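Major capsid protein (Human herpesvirus 1, PDB 1NO7) builds the capsid shell of herpes simplex virus 1 as the major capsid protein VP5, represented here by its protease-resistant upper domain. Local coordinates at residues Pro95-Phe100 with Ala123-Val128; Pro464-Asn469 with Lys580-Ala585; Gly38-Ala43 with Val106-Gly111; Arg300-Arg305 with Cys460-Asp465; Val510-Ala515 with Gln536-Pro541. One frame throughout, in Å; residues are numbered along the deposited sequence.

Contact 1 (Pro95-Phe100 with Ala123-Val128)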
# COMPACT_ATOMS: atom_id res chain seq x y z
N PRO A 95 -0.83 -25.94 15.03
CA PRO A 95 -0.45 -25.34 13.74
C PRO A 95 -1.50 -24.35 13.20
O PRO A 95 -1.21 -23.17 13.01
CB PRO A 95 -0.28 -26.55 12.82
CG PRO A 95 0.06 -27.65 13.78
CD PRO A 95 -0.89 -27.41 14.91
N ALA A 96 -2.71 -24.83 12.97
CA ALA A 96 -3.75 -23.96 12.44
C ALA A 96 -4.10 -22.79 13.36
O ALA A 96 -5.05 -22.06 13.08
CB ALA A 96 -4.99 -24.76 12.14
N PHE A 97 -3.37 -22.59 14.46
CA PHE A 97 -3.72 -21.47 15.33
C PHE A 97 -2.56 -20.74 15.94
O PHE A 97 -1.41 -21.18 15.86
CB PHE A 97 -4.64 -21.93 16.45
CG PHE A 97 -6.00 -22.36 15.99
CD1 PHE A 97 -6.15 -23.52 15.23
CD2 PHE A 97 -7.11 -21.59 16.27
CE1 PHE A 97 -7.41 -23.91 14.74
CE2 PHE A 97 -8.40 -21.97 15.79
CZ PHE A 97 -8.54 -23.12 15.02
N ASP A 98 -2.87 -19.60 16.56
CA ASP A 98 -1.87 -18.80 17.25
C ASP A 98 -2.42 -18.58 18.66
O ASP A 98 -3.53 -18.05 18.84
CB ASP A 98 -1.67 -17.45 16.55
CG ASP A 98 -0.37 -17.40 15.74
OD1 ASP A 98 0.68 -17.78 16.29
OD2 ASP A 98 -0.41 -16.95 14.57
N PHE A 99 -1.66 -19.02 19.66
CA PHE A 99 -2.07 -18.88 21.06
C PHE A 99 -1.20 -17.83 21.71
O PHE A 99 0.03 -17.94 21.69
CB PHE A 99 -1.93 -20.21 21.80
CG PHE A 99 -2.66 -21.34 21.14
CD1 PHE A 99 -2.13 -21.97 20.00
CD2 PHE A 99 -3.94 -21.70 21.57
CE1 PHE A 99 -2.87 -22.93 19.30
CE2 PHE A 99 -4.69 -22.66 20.89
CZ PHE A 99 -4.16 -23.27 19.75
N PHE A 100 -1.83 -16.82 22.29
CA PHE A 100 -1.08 -15.74 22.92
C PHE A 100 -1.77 -15.23 24.16
O PHE A 100 -2.96 -15.49 24.40
CB PHE A 100 -0.92 -14.60 21.91
CG PHE A 100 -2.23 -14.13 21.34
CD1 PHE A 100 -3.08 -13.30 22.08
CD2 PHE A 100 -2.67 -14.58 20.09
CE1 PHE A 100 -4.34 -12.93 21.59
CE2 PHE A 100 -3.94 -14.22 19.58
CZ PHE A 100 -4.77 -13.40 20.33
N ALA A 123 -6.61 -17.38 21.49
CA ALA A 123 -6.02 -18.03 20.34
C ALA A 123 -6.74 -17.54 19.09
O ALA A 123 -7.98 -17.41 19.06
CB ALA A 123 -6.15 -19.52 20.47
N THR A 124 -5.94 -17.27 18.06
CA THR A 124 -6.45 -16.79 16.79
C THR A 124 -6.11 -17.78 15.69
O THR A 124 -5.09 -18.47 15.76
CB THR A 124 -5.83 -15.42 16.46
OG1 THR A 124 -6.31 -14.98 15.19
CG2 THR A 124 -4.33 -15.53 16.39
N TRP A 125 -6.96 -17.84 14.67
CA TRP A 125 -6.76 -18.77 13.56
C TRP A 125 -5.79 -18.34 12.45
O TRP A 125 -6.19 -17.63 11.54
CB TRP A 125 -8.12 -19.07 12.90
CG TRP A 125 -7.97 -19.97 11.74
CD1 TRP A 125 -7.28 -21.14 11.72
CD2 TRP A 125 -8.46 -19.77 10.40
NE1 TRP A 125 -7.30 -21.69 10.46
CE2 TRP A 125 -8.02 -20.87 9.63
CE3 TRP A 125 -9.22 -18.78 9.79
CZ2 TRP A 125 -8.32 -21.01 8.26
CZ3 TRP A 125 -9.52 -18.91 8.42
CH2 TRP A 125 -9.07 -20.02 7.68
N ARG A 126 -4.53 -18.77 12.51
CA ARG A 126 -3.58 -18.43 11.44
C ARG A 126 -4.36 -18.71 10.17
O ARG A 126 -4.85 -19.82 9.98
CB ARG A 126 -2.37 -19.34 11.48
CG ARG A 126 -1.47 -19.10 12.65
CD ARG A 126 -0.54 -20.26 12.88
NE ARG A 126 0.38 -19.97 13.98
CZ ARG A 126 1.11 -20.89 14.59
NH1 ARG A 126 1.03 -22.16 14.22
NH2 ARG A 126 1.93 -20.54 15.58
N VAL A 127 -4.46 -17.72 9.29
CA VAL A 127 -5.29 -17.94 8.11
C VAL A 127 -4.57 -18.56 6.92
O VAL A 127 -4.98 -19.62 6.42
CB VAL A 127 -5.95 -16.64 7.63
CG1 VAL A 127 -6.73 -16.89 6.36
CG2 VAL A 127 -6.86 -16.09 8.70
N VAL A 128 -3.55 -17.88 6.43
CA VAL A 128 -2.84 -18.45 5.30
C VAL A 128 -1.82 -19.38 5.89
O VAL A 128 -1.45 -19.23 7.06
CB VAL A 128 -2.08 -17.39 4.50
CG1 VAL A 128 -3.00 -16.77 3.46
CG2 VAL A 128 -1.53 -16.34 5.47
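Asp98 and Arg126 form the polar centre of this contact. The guanidinium grips the carboxylate side-on with two nitrogens, Arg126 NH2 reaching Asp98 OD1 at 3.1 Å and Arg126 NE reaching Asp98 OD2 at 3.2 Å. Both donors arrive from above the carboxylate, and the two planes stand 88° apart. The remaining nitrogen, Arg126 NH1, donates to Pro95 O over 2.7 Å; the side chain, extended from CG to NE, thus links the strand residue Asp98 to the loop before it. Phe97 C lies over one face of the guanidinium.

Beside this, Trp125 turns an edge toward the face of Phe97 in a T-shaped pair; Trp125 CD1 stands 4.0 Å above the Phe97 plane, displaced toward the rim. Thr124 CG2 meets Phe100 CE2 at the ring edge, 3.5 Å away.

An antiparallel two-stranded ladder sets these groups in place. Asp98 and Thr124 are a hydrogen-bonded pair, with Asp98 N to Thr124 O at 2.6 Å and Thr124 N to Asp98 O at 2.7 Å, and Phe99 faces Ala123 in the next, non-hydrogen-bonded pair. Farther out, Glu92 forms a second salt bridge with Arg126, Arg553 bonds to Thr124 OG1, and Tyr548 stacks on Phe100. With two carboxylates and a carbonyl around it, the buried Arg126 is probably firmly protonated, and its charge may help hold the loop at Pro95 to Asp98.

Contact 2 (Pro464-Asn469 with Lys580-Ala585)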
# COMPACT_ATOMS: atom_id res chain seq x y z
N PRO A 464 -13.89 -15.61 10.30
CA PRO A 464 -13.40 -16.51 9.24
C PRO A 464 -14.45 -17.07 8.26
O PRO A 464 -15.64 -17.11 8.57
CB PRO A 464 -12.71 -17.61 10.04
CG PRO A 464 -12.19 -16.85 11.25
CD PRO A 464 -13.38 -16.01 11.62
N ASP A 465 -14.00 -17.50 7.08
CA ASP A 465 -14.89 -18.05 6.05
C ASP A 465 -15.31 -19.51 6.30
O ASP A 465 -16.30 -19.76 7.01
CB ASP A 465 -14.24 -17.94 4.66
CG ASP A 465 -12.82 -18.52 4.61
OD1 ASP A 465 -12.50 -19.25 3.65
OD2 ASP A 465 -12.02 -18.22 5.53
N ALA A 466 -14.59 -20.47 5.71
CA ALA A 466 -14.88 -21.90 5.88
C ALA A 466 -14.50 -22.38 7.28
O ALA A 466 -13.97 -23.47 7.48
CB ALA A 466 -14.12 -22.71 4.83
N GLY A 467 -14.79 -21.52 8.26
CA GLY A 467 -14.52 -21.80 9.65
C GLY A 467 -15.80 -21.57 10.44
O GLY A 467 -16.15 -20.45 10.80
N ALA A 468 -16.52 -22.67 10.66
CA ALA A 468 -17.77 -22.68 11.42
C ALA A 468 -17.65 -23.95 12.23
O ALA A 468 -18.26 -24.11 13.29
CB ALA A 468 -18.96 -22.76 10.48
N ASN A 469 -16.83 -24.86 11.70
CA ASN A 469 -16.53 -26.14 12.33
C ASN A 469 -15.47 -25.79 13.37
O ASN A 469 -15.21 -26.56 14.30
CB ASN A 469 -15.96 -27.10 11.27
CG ASN A 469 -15.98 -28.56 11.71
OD1 ASN A 469 -17.01 -29.08 12.15
ND2 ASN A 469 -14.84 -29.23 11.58
N LYS A 580 -5.08 -20.39 1.67
CA LYS A 580 -5.77 -20.59 2.93
C LYS A 580 -5.29 -21.85 3.64
O LYS A 580 -4.33 -22.52 3.22
CB LYS A 580 -7.27 -20.64 2.69
CG LYS A 580 -7.84 -19.40 2.03
CD LYS A 580 -8.48 -18.48 3.05
CE LYS A 580 -9.54 -17.64 2.36
NZ LYS A 580 -10.28 -16.81 3.35
N ILE A 581 -5.99 -22.17 4.73
CA ILE A 581 -5.68 -23.30 5.59
C ILE A 581 -6.91 -24.10 5.99
O ILE A 581 -6.80 -25.19 6.56
CB ILE A 581 -4.95 -22.78 6.84
CG1 ILE A 581 -3.55 -23.36 6.88
CG2 ILE A 581 -5.74 -23.06 8.11
CD1 ILE A 581 -2.70 -22.71 7.94
N SER A 582 -8.09 -23.57 5.70
CA SER A 582 -9.33 -24.26 6.02
C SER A 582 -9.32 -25.62 5.32
O SER A 582 -8.59 -25.82 4.33
CB SER A 582 -10.55 -23.46 5.54
OG SER A 582 -10.78 -23.64 4.14
N PRO A 583 -10.14 -26.58 5.81
CA PRO A 583 -10.20 -27.90 5.19
C PRO A 583 -10.40 -27.80 3.67
O PRO A 583 -9.65 -28.40 2.88
CB PRO A 583 -11.37 -28.56 5.91
CG PRO A 583 -12.25 -27.38 6.29
CD PRO A 583 -11.21 -26.42 6.81
N VAL A 584 -11.41 -27.03 3.26
CA VAL A 584 -11.70 -26.86 1.83
C VAL A 584 -10.46 -26.41 1.07
O VAL A 584 -10.13 -26.95 0.01
CB VAL A 584 -12.74 -25.79 1.58
CG1 VAL A 584 -13.29 -25.94 0.18
CG2 VAL A 584 -13.82 -25.86 2.64
N ALA A 585 -9.78 -25.41 1.62
CA ALA A 585 -8.56 -24.89 1.01
C ALA A 585 -7.65 -26.07 0.74
O ALA A 585 -7.23 -26.32 -0.41
CB ALA A 585 -7.87 -23.89 1.97
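Asp465 and Lys580 reach toward each other tip to tip and meet in a salt bridge. Lys580 NZ stands 3.1 Å from Asp465 OD2, a weak hydrogen bond by its geometry, with Asp465 OD1 almost as near. The lysine CG lies anti to its carbonyl carbon, beside the backbone N; chi2 (-100°) turns CD aside, and the rest of the chain runs on extended to NZ. Asp465 answers with CG held between its own N and carbonyl carbon (chi1 52°), and Lys580 CE also comes within 3.6 Å of Asp465 OD1.

Ala466, the next residue, makes the apolar half of the contact. Its CB points at the start of helix 583-593, where Ser582 occupies the N-cap: Ser582 OG accepts from Ala585 N at 3.2 Å in a nearly straight bond (167°), and Pro583 opens the first turn. The loop that joins strands 457-462 and 478-483 is thereby laid against the N-terminus of the last helix of the model. The Ala466 methyl lies against the capping oxygen, CB to Ser582 OG being 3.5 Å, and also touches Val584 CG2 at 3.8 Å.

Around the contact, helix 269-273 contributes Leu272 against Asp465 and Gln269 against Val584. The Lys580 backbone is bonded to Asn273, and its carbonyl also accepts from Gln589 NE2, farther along the capped helix.

Contact 3 (Gly38-Ala43 with Val106-Gly111)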
# COMPACT_ATOMS: atom_id res chain seq x y z
N GLY A 38 1.17 -6.78 20.33
CA GLY A 38 0.56 -7.52 19.23
C GLY A 38 -0.84 -8.04 19.53
O GLY A 38 -1.59 -8.39 18.62
N ALA A 39 -1.21 -8.08 20.81
CA ALA A 39 -2.50 -8.61 21.21
C ALA A 39 -3.69 -7.67 21.10
O ALA A 39 -4.78 -8.10 20.73
CB ALA A 39 -2.42 -9.16 22.63
N TYR A 40 -3.48 -6.40 21.43
CA TYR A 40 -4.57 -5.41 21.40
C TYR A 40 -4.88 -4.78 20.04
O TYR A 40 -4.02 -4.69 19.16
CB TYR A 40 -4.27 -4.29 22.38
CG TYR A 40 -5.49 -3.49 22.76
CD1 TYR A 40 -6.65 -4.12 23.23
CD2 TYR A 40 -5.47 -2.10 22.73
CE1 TYR A 40 -7.74 -3.39 23.67
CE2 TYR A 40 -6.57 -1.35 23.18
CZ TYR A 40 -7.70 -2.01 23.65
OH TYR A 40 -8.77 -1.28 24.14
N VAL A 41 -6.13 -4.35 19.87
CA VAL A 41 -6.57 -3.71 18.64
C VAL A 41 -7.51 -2.55 18.95
O VAL A 41 -8.66 -2.75 19.38
CB VAL A 41 -7.29 -4.72 17.69
CG1 VAL A 41 -8.17 -3.97 16.67
CG2 VAL A 41 -6.25 -5.56 16.95
N ALA A 42 -7.01 -1.33 18.74
CA ALA A 42 -7.77 -0.10 18.99
C ALA A 42 -8.75 0.25 17.86
O ALA A 42 -8.78 -0.40 16.80
CB ALA A 42 -6.81 1.06 19.22
N ALA A 43 -9.55 1.28 18.10
CA ALA A 43 -10.52 1.73 17.11
C ALA A 43 -10.10 3.12 16.61
O ALA A 43 -9.55 3.93 17.37
CB ALA A 43 -11.91 1.78 17.72
N VAL A 106 -12.20 -7.16 27.64
CA VAL A 106 -12.28 -6.15 26.59
C VAL A 106 -12.80 -6.75 25.29
O VAL A 106 -12.40 -7.79 24.79
CB VAL A 106 -10.92 -5.46 26.35
CG1 VAL A 106 -11.01 -4.50 25.18
CG2 VAL A 106 -10.47 -4.74 27.61
N GLU A 107 -13.71 -5.96 24.62
CA GLU A 107 -14.26 -6.31 23.31
C GLU A 107 -13.23 -5.75 22.34
O GLU A 107 -13.31 -4.59 21.93
CB GLU A 107 -15.60 -5.62 23.07
CG GLU A 107 -16.68 -5.98 24.06
CD GLU A 107 -17.97 -5.23 23.80
OE1 GLU A 107 -18.51 -5.35 22.68
OE2 GLU A 107 -18.43 -4.51 24.71
N LEU A 108 -12.25 -6.58 21.98
CA LEU A 108 -11.17 -6.18 21.09
C LEU A 108 -11.41 -5.07 20.08
O LEU A 108 -10.63 -4.12 20.01
CB LEU A 108 -10.61 -7.41 20.36
CG LEU A 108 -9.25 -7.89 20.86
CD1 LEU A 108 -8.29 -6.70 20.90
CD2 LEU A 108 -9.37 -8.51 22.24
N PRO A 109 -12.49 -5.16 19.28
CA PRO A 109 -12.74 -4.10 18.28
C PRO A 109 -12.39 -2.66 18.67
O PRO A 109 -11.78 -1.94 17.88
CB PRO A 109 -14.23 -4.29 17.93
CG PRO A 109 -14.77 -5.23 19.02
CD PRO A 109 -13.61 -6.12 19.32
N GLY A 110 -12.74 -2.25 19.89
CA GLY A 110 -12.46 -0.88 20.33
C GLY A 110 -11.39 -0.69 21.40
O GLY A 110 -10.45 -1.48 21.50
N GLY A 111 -11.54 0.37 22.19
CA GLY A 111 -10.60 0.66 23.26
C GLY A 111 -9.35 1.42 22.83
O GLY A 111 -8.73 1.07 21.83
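Val106 CG1 sits at the edge of the Tyr40 ring, in its plane, 3.8 Å from Tyr40 CE1, the two side chains crossing at about a right angle. Leu108 comes to the same ring on a slant, bringing its CD1 to 3.8 Å from Tyr40 CD1, although this leucine is poorly ordered. The Tyr40 CG is anti to the backbone N (chi1 -161°), and its ring reaches across to the 106-111 loop, with the hydroxyl among the Gly110 and Gly111 backbone atoms; Tyr40 OH is 3.1 Å from Gly110 O.

Leu108 CD1 serves a second neighbour as well, lying 3.9 Å from Val41 CB. Farther along, the contact runs mainly through backbone: Ala42 CA offers a CA-H...O contact to Gly111 O at 3.2 Å; the Ala43 methyl, CB, rests 3.8 Å from Gly110 CA. Gly111 adopts a positive phi (84°), which would set a CB against the carbonyl O of the residue before and so suits glycine. Gly110 N donates to Glu107 O within the loop at 3.2 Å, which helps to turn the chain back.

Phe479 of strand 478-483 packs on Val41, Leu108 and Pro109, while Ala42 is tied through its backbone to Pro542. Apolar contacts around Tyr40 and Leu108, with backbone contacts beyond them, join two irregular loops: the segment leading to helix 48-56, and the long connection between antiparallel strands 98-100 and 122-124.

Contact 4 (Arg300-Arg305 with Cys460-Asp465)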
# COMPACT_ATOMS: atom_id res chain seq x y z
N ARG A 300 -23.98 -12.35 5.67
CA ARG A 300 -23.92 -12.09 7.10
C ARG A 300 -22.87 -12.95 7.81
O ARG A 300 -22.13 -12.47 8.67
CB ARG A 300 -25.30 -12.33 7.71
CG ARG A 300 -26.40 -11.59 6.98
CD ARG A 300 -27.77 -12.17 7.30
NE ARG A 300 -28.83 -11.52 6.53
CZ ARG A 300 -30.10 -11.90 6.55
NH1 ARG A 300 -30.49 -12.92 7.30
NH2 ARG A 300 -31.00 -11.24 5.81
N HIS A 301 -22.79 -14.22 7.41
CA HIS A 301 -21.86 -15.18 8.00
C HIS A 301 -20.37 -14.85 7.87
O HIS A 301 -19.53 -15.75 7.76
CB HIS A 301 -22.12 -16.57 7.40
CG HIS A 301 -21.68 -16.69 5.97
ND1 HIS A 301 -20.39 -16.44 5.56
CD2 HIS A 301 -22.37 -17.04 4.86
CE1 HIS A 301 -20.30 -16.63 4.26
NE2 HIS A 301 -21.48 -17.00 3.81
N ARG A 302 -20.03 -13.57 7.88
CA ARG A 302 -18.70 -13.12 7.79
C ARG A 302 -18.71 -12.17 8.93
O ARG A 302 -17.86 -12.16 9.83
CB ARG A 302 -18.36 -12.50 6.43
CG ARG A 302 -16.97 -12.75 5.90
CD ARG A 302 -16.54 -14.18 5.82
NE ARG A 302 -15.13 -14.25 5.51
CZ ARG A 302 -14.64 -14.11 4.27
NH1 ARG A 302 -15.46 -13.94 3.25
NH2 ARG A 302 -13.33 -14.15 4.09
N ASP A 303 -19.71 -11.30 8.83
CA ASP A 303 -19.95 -10.20 9.74
C ASP A 303 -18.80 -9.25 9.55
O ASP A 303 -17.83 -9.27 10.31
CB ASP A 303 -20.02 -10.64 11.19
CG ASP A 303 -20.42 -9.50 12.11
OD1 ASP A 303 -19.71 -8.47 12.09
OD2 ASP A 303 -21.43 -9.62 12.83
N CYS A 304 -18.90 -8.42 8.52
CA CYS A 304 -17.86 -7.44 8.22
C CYS A 304 -18.12 -6.14 8.96
O CYS A 304 -19.27 -5.73 9.13
CB CYS A 304 -17.81 -7.18 6.71
SG CYS A 304 -17.57 -8.66 5.71
N ARG A 305 -17.05 -5.50 9.40
CA ARG A 305 -17.15 -4.24 10.12
C ARG A 305 -16.03 -3.32 9.66
O ARG A 305 -14.86 -3.57 9.96
CB ARG A 305 -17.05 -4.46 11.63
CG ARG A 305 -18.19 -5.24 12.23
CD ARG A 305 -18.27 -5.01 13.73
NE ARG A 305 -19.46 -5.62 14.31
CZ ARG A 305 -19.61 -6.92 14.53
NH1 ARG A 305 -18.62 -7.75 14.22
NH2 ARG A 305 -20.74 -7.39 15.04
N CYS A 460 -10.91 -2.52 9.05
CA CYS A 460 -12.01 -3.41 8.72
C CYS A 460 -11.85 -4.76 9.44
O CYS A 460 -10.82 -5.00 10.08
CB CYS A 460 -12.08 -3.60 7.20
SG CYS A 460 -10.46 -3.77 6.41
N SER A 461 -12.87 -5.62 9.37
CA SER A 461 -12.78 -6.92 10.05
C SER A 461 -13.92 -7.89 9.77
O SER A 461 -14.92 -7.53 9.15
CB SER A 461 -12.72 -6.71 11.55
OG SER A 461 -13.93 -6.14 12.03
N ALA A 462 -13.78 -9.10 10.30
CA ALA A 462 -14.78 -10.16 10.13
C ALA A 462 -14.34 -11.51 10.71
O ALA A 462 -13.16 -11.72 11.03
CB ALA A 462 -15.13 -10.33 8.65
N ALA A 463 -15.31 -12.40 10.87
CA ALA A 463 -15.06 -13.74 11.36
C ALA A 463 -14.67 -14.54 10.12
O ALA A 463 -15.05 -14.19 9.00
CB ALA A 463 -16.30 -14.32 12.00
N PRO A 464 -13.89 -15.61 10.30
CA PRO A 464 -13.40 -16.51 9.24
C PRO A 464 -14.45 -17.07 8.26
O PRO A 464 -15.64 -17.11 8.57
CB PRO A 464 -12.71 -17.61 10.04
CG PRO A 464 -12.19 -16.85 11.25
CD PRO A 464 -13.38 -16.01 11.62
N ASP A 465 -14.00 -17.50 7.08
CA ASP A 465 -14.89 -18.05 6.05
C ASP A 465 -15.31 -19.51 6.30
O ASP A 465 -16.30 -19.76 7.01
CB ASP A 465 -14.24 -17.94 4.66
CG ASP A 465 -12.82 -18.52 4.61
OD1 ASP A 465 -12.50 -19.25 3.65
OD2 ASP A 465 -12.02 -18.22 5.53
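Residues 301-305 run antiparallel to 460-465, their directions 168° apart, with Ala463 N donating to Arg302 O at 2.8 Å and Arg305 N to Ser461 O at 3.0 Å. The pairing continues, in loop conformation, the edge of a three-stranded antiparallel sheet in which 457-462 is the central strand, flanked by 307-308 and 478-483; residues 300-305 are the loop that leads into the first of these. Between the hydrogen bonds the backbones are close enough for CA-H...O contacts, Cys304 CA to Ser461 O at 3.1 Å and Ala462 CA to Asp303 O at 3.2 Å.

The buried Arg302 lies along the residues that follow the strand, Ala463 to Asp465. Its chain bends at chi2 (54°) and then lies alongside Asp465, both pointing the same way. Asp465 CB stands 3.7 Å above one face of the guanidinium of Arg302, toward the rim, while Ala463 O is at the edge, in plane. The guanidinium and carboxylate planes differ by 42°, and the Arg302 NH2 to Asp465 OD2 separation of 4.5 Å leaves a charge attraction only. Each has its salt bridge elsewhere: Arg302 NH2 with Asp278, and Asp465 with Lys580.

Cys304 SG packs loosely on Ala462 CB at 4.2 Å, and Arg295 of helix 290-296 also touches Cys304. Ser461 OG finds its stronger partner in Arg477 NH1; toward the loop it makes a weak hydrogen bond to Arg305 O and lies 3.6 Å from Arg305 CB.

Contact 5 (Val510-Ala515 with Gln536-Pro541)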
# COMPACT_ATOMS: atom_id res chain seq x y z
N VAL A 510 0.12 0.75 7.97
CA VAL A 510 -1.14 0.05 8.14
C VAL A 510 -0.87 -1.43 8.42
O VAL A 510 -1.78 -2.16 8.83
CB VAL A 510 -2.01 0.11 6.86
CG1 VAL A 510 -2.50 1.51 6.65
CG2 VAL A 510 -1.21 -0.36 5.65
N HIS A 511 0.37 -1.86 8.21
CA HIS A 511 0.69 -3.26 8.40
C HIS A 511 2.19 -3.53 8.53
O HIS A 511 3.02 -2.89 7.88
CB HIS A 511 0.09 -4.04 7.24
CG HIS A 511 0.26 -5.52 7.36
ND1 HIS A 511 1.44 -6.15 7.08
CD2 HIS A 511 -0.60 -6.48 7.77
CE1 HIS A 511 1.31 -7.45 7.30
NE2 HIS A 511 0.07 -7.67 7.72
N ALA A 512 2.53 -4.49 9.39
CA ALA A 512 3.92 -4.85 9.66
C ALA A 512 4.73 -4.89 8.37
O ALA A 512 5.90 -4.48 8.35
CB ALA A 512 3.98 -6.21 10.35
N LEU A 513 4.12 -5.37 7.29
CA LEU A 513 4.80 -5.48 6.00
C LEU A 513 5.37 -4.16 5.46
O LEU A 513 6.39 -4.15 4.75
CB LEU A 513 3.84 -6.10 4.97
CG LEU A 513 4.23 -7.51 4.54
CD1 LEU A 513 3.09 -8.14 3.79
CD2 LEU A 513 5.49 -7.46 3.67
N PHE A 514 4.72 -3.06 5.82
CA PHE A 514 5.16 -1.74 5.38
C PHE A 514 5.34 -0.83 6.60
O PHE A 514 4.38 -0.19 7.05
CB PHE A 514 4.10 -1.12 4.48
CG PHE A 514 3.33 -2.12 3.66
CD1 PHE A 514 1.95 -2.23 3.82
CD2 PHE A 514 3.95 -2.85 2.65
CE1 PHE A 514 1.19 -3.06 2.98
CE2 PHE A 514 3.20 -3.69 1.79
CZ PHE A 514 1.82 -3.79 1.96
N ALA A 515 6.55 -0.77 7.14
CA ALA A 515 6.76 0.09 8.30
C ALA A 515 8.23 0.38 8.58
O ALA A 515 8.62 0.53 9.75
CB ALA A 515 6.11 -0.53 9.54
N GLN A 536 13.81 -2.64 15.49
CA GLN A 536 13.60 -4.09 15.38
C GLN A 536 12.15 -4.54 15.64
O GLN A 536 11.89 -5.74 15.76
CB GLN A 536 14.50 -4.80 16.37
CG GLN A 536 14.22 -4.39 17.80
CD GLN A 536 15.10 -5.09 18.80
OE1 GLN A 536 16.33 -5.03 18.71
NE2 GLN A 536 14.48 -5.77 19.76
N VAL A 537 11.22 -3.60 15.71
CA VAL A 537 9.83 -3.95 15.98
C VAL A 537 8.79 -3.11 15.25
O VAL A 537 8.57 -1.94 15.59
CB VAL A 537 9.56 -3.81 17.48
CG1 VAL A 537 8.10 -4.14 17.79
CG2 VAL A 537 10.53 -4.69 18.25
N PRO A 538 8.12 -3.70 14.24
CA PRO A 538 7.08 -2.99 13.47
C PRO A 538 6.12 -2.20 14.37
O PRO A 538 5.52 -2.76 15.29
CB PRO A 538 6.38 -4.12 12.70
CG PRO A 538 6.78 -5.37 13.46
CD PRO A 538 8.20 -5.10 13.82
N LEU A 539 5.98 -0.89 14.10
CA LEU A 539 5.11 -0.01 14.90
C LEU A 539 3.71 0.26 14.36
O LEU A 539 3.20 1.37 14.52
CB LEU A 539 5.80 1.34 15.13
CG LEU A 539 7.01 1.41 16.06
CD1 LEU A 539 6.63 0.72 17.35
CD2 LEU A 539 8.26 0.77 15.42
N VAL A 540 3.07 -0.74 13.75
CA VAL A 540 1.71 -0.53 13.24
C VAL A 540 0.71 -0.17 14.35
O VAL A 540 0.42 -1.00 15.22
CB VAL A 540 1.20 -1.78 12.50
CG1 VAL A 540 -0.28 -1.61 12.13
CG2 VAL A 540 2.04 -2.02 11.25
N PRO A 541 0.16 1.06 14.32
CA PRO A 541 -0.81 1.57 15.29
C PRO A 541 -1.91 0.59 15.66
O PRO A 541 -2.62 0.07 14.78
CB PRO A 541 -1.37 2.80 14.59
CG PRO A 541 -0.20 3.31 13.85
CD PRO A 541 0.37 2.04 13.24
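Val540 packs on main chain instead of on side chains: its two methyls are directed at the backbone of Val510, His511 and Ala512. Val540 CG1, anti to the backbone N (chi1 173°), rests 3.7 Å from Val510 O, and CG2 is set against the peptide between His511 and Ala512, where the modelled spacing is doubtful. One side-chain pair adds to this, Ala512 CB meeting Pro538 CB at 4.0 Å.

Residues His511 to Phe514 form a type I beta turn, closed by Phe514 N to His511 O at 2.7 Å. His511 points away from the other segment, and its ring accepts from the turn: Leu513 N donates to His511 ND1 at 2.8 Å, nearly straight (166°) though 23° out of the ring plane.

Helix 554-562 lies against both partners, with Val557 on Ala512 and Gln554 and Arg561 on Pro538. Tyr37 OH is hydrogen-bonded to the carbonyls of both Pro538 and Val540, which must share its single proton. While the segments themselves meet through apolar groups, ND1 of His511 accepts a bond and its NE2 is bonded to Ile552 O, a combination consistent with a neutral imidazole protonated on NE2.

Overall arrangement
Contacts 1, 2 and 4 form a touching group: the centres of 1 and 2 are about 12 Å apart, and those of 2 and 4 about 13 Å. Trp125 of contact 1 packs on Ile581 and on Pro464, and contacts 2 and 4 share Pro464 and Asp465, just beyond strand 457-462. Contact 3 interlocks with contact 1 along the chain, its residues 106-111 lying in the connection between the two strands, and Phe100 touches Ala39. Contact 5 touches none of the others, its centre about 27 Å from that of contact 2, yet in sequence it falls between the two segments of contact 2. Contacts 2 and 4 both join segments more than 100 residues apart.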